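Local coordinates for 11S globulin (Wrightia tinctoria, PDB 5WXU), which probably serves as a hexameric seed storage protein of the 11S globulin family and binds the plant hormone auxin, at residues 242-245 with 246-250. Residues are numbered along the deposited sequence; the frame is centred on the assembly and turned at random.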
loop_
_atom_site.group_PDB
_atom_site.type_symbol
_atom_site.label_atom_id
_atom_site.label_comp_id
_atom_site.label_asym_id
_atom_site.label_seq_id
_atom_site.Cartn_x
_atom_site.Cartn_y
_atom_site.Cartn_z
ATOM N N SER B 242 -13.807 -5.537 -47.116
ATOM C CA SER B 242 -15.026 -5.142 -46.388
ATOM C C SER B 242 -16.076 -6.239 -46.349
ATOM O O SER B 242 -16.970 -6.172 -45.526
ATOM C CB SER B 242 -15.634 -3.823 -46.928
ATOM O OG SER B 242 -15.885 -3.959 -48.316
ATOM N N GLU B 243 -15.950 -7.255 -47.207
ATOM C CA GLU B 243 -16.832 -8.395 -47.105
ATOM C C GLU B 243 -16.527 -9.328 -45.937
ATOM O O GLU B 243 -17.453 -9.841 -45.357
ATOM C CB GLU B 243 -16.898 -9.162 -48.452
ATOM C CG GLU B 243 -17.656 -8.383 -49.564
ATOM C CD GLU B 243 -19.179 -8.184 -49.333
ATOM O OE1 GLU B 243 -19.910 -9.142 -48.948
ATOM O OE2 GLU B 243 -19.672 -7.050 -49.582
ATOM N N ILE B 244 -15.243 -9.538 -45.604
ATOM C CA ILE B 244 -14.850 -10.133 -44.316
ATOM C C ILE B 244 -15.490 -9.343 -43.159
ATOM O O ILE B 244 -16.031 -9.930 -42.208
ATOM C CB ILE B 244 -13.324 -10.206 -44.153
ATOM C CG1 ILE B 244 -12.750 -11.290 -45.059
ATOM C CG2 ILE B 244 -12.966 -10.465 -42.716
ATOM C CD1 ILE B 244 -11.264 -11.509 -44.946
ATOM N N ILE B 245 -15.459 -8.006 -43.241
ATOM C CA ILE B 245 -16.017 -7.207 -42.146
ATOM C C ILE B 245 -17.507 -7.399 -42.091
ATOM O O ILE B 245 -18.102 -7.344 -41.051
ATOM C CB ILE B 245 -15.677 -5.670 -42.242
ATOM C CG1 ILE B 245 -14.166 -5.463 -42.282
ATOM C CG2 ILE B 245 -16.286 -4.897 -41.052
ATOM C CD1 ILE B 245 -13.391 -5.954 -41.094
ATOM N N LYS B 246 -18.151 -7.578 -43.215
ATOM C CA LYS B 246 -19.600 -7.852 -43.169
ATOM C C LYS B 246 -20.005 -9.143 -42.474
ATOM O O LYS B 246 -21.042 -9.160 -41.794
ATOM C CB LYS B 246 -20.209 -7.771 -44.577
ATOM C CG LYS B 246 -20.435 -6.308 -44.965
ATOM C CD LYS B 246 -20.990 -6.187 -46.375
ATOM C CE LYS B 246 -21.350 -4.731 -46.678
ATOM N NZ LYS B 246 -22.142 -4.537 -47.933
ATOM N N LYS B 247 -19.133 -10.135 -42.558
ATOM C CA LYS B 247 -19.234 -11.361 -41.761
ATOM C C LYS B 247 -19.017 -11.081 -40.245
ATOM O O LYS B 247 -19.727 -11.695 -39.411
ATOM C CB LYS B 247 -18.269 -12.418 -42.263
ATOM C CG LYS B 247 -18.599 -12.903 -43.696
ATOM C CD LYS B 247 -17.567 -13.886 -44.271
ATOM C CE LYS B 247 -17.998 -14.264 -45.704
ATOM N NZ LYS B 247 -16.893 -14.875 -46.495
ATOM N N LEU B 248 -18.068 -10.170 -39.894
ATOM C CA LEU B 248 -17.960 -9.740 -38.469
ATOM C C LEU B 248 -19.240 -9.124 -37.957
ATOM O O LEU B 248 -19.662 -9.337 -36.786
ATOM C CB LEU B 248 -16.811 -8.777 -38.227
ATOM C CG LEU B 248 -15.442 -9.395 -37.986
ATOM C CD1 LEU B 248 -14.933 -10.124 -39.167
ATOM C CD2 LEU B 248 -14.416 -8.301 -37.621
ATOM N N GLN B 249 -19.891 -8.368 -38.837
ATOM C CA GLN B 249 -21.170 -7.700 -38.532
ATOM C C GLN B 249 -22.343 -8.643 -38.555
ATOM O O GLN B 249 -23.427 -8.266 -38.151
ATOM C CB GLN B 249 -21.428 -6.493 -39.476
ATOM C CG GLN B 249 -20.301 -5.471 -39.437
ATOM C CD GLN B 249 -20.573 -4.284 -40.341
ATOM O OE1 GLN B 249 -20.884 -4.447 -41.513
ATOM N NE2 GLN B 249 -20.488 -3.077 -39.777
ATOM N N SER B 250 -22.099 -9.863 -39.011
ATOM C CA SER B 250 -23.048 -10.961 -38.885
ATOM C C SER B 250 -24.254 -10.689 -39.714
ATOM O O SER B 250 -25.325 -11.058 -39.338
ATOM C CB SER B 250 -23.490 -11.191 -37.429
ATOM O OG SER B 250 -24.069 -12.500 -37.235
#
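Lys246, on the exposed side of a two-turn helix, donates its backbone N-H to Ser242 O in a hydrogen bond (N to O 3.0 Å) and sends its extended side chain past the carboxylate of Glu243. The glutamate chain bends at chi2 (-67°), which brings OE2 to 3.6 Å from Lys246 CD; the salt bridge from OE2 to Lys246 NZ is long, 3.9 Å, and two charged side chains suit this exposed face. Lys247 N bonds to Glu243 O, and its aliphatic chain leads to a weak, long ion pair with Glu444 of a second subunit. Leu248 lies on the buried side: its N hydrogen-bonds to Ile244 O in the carbonyl plane at 3.1 Å, while CD1 lies 4.1 Å from Ile244 CG2, the two side chains running side by side. Its other methyl, CD2, is 4.3 Å from Ile245 CD1. These branched apolar residues suit a surface where Ile245 packs on Pro231 and Leu234 of helix 231-238 and Leu248 on Phe438 of the second subunit. Gln249 N hydrogen-bonds to Ile245 O at 3.0 Å; its long amide suits a buried helix end because NE2 reaches Phe226 O. Small, buried Ser250, its OG bonded to Asp253 O, takes a positive phi (67°), ending this short amphipathic alpha-helix in a Schellman motif.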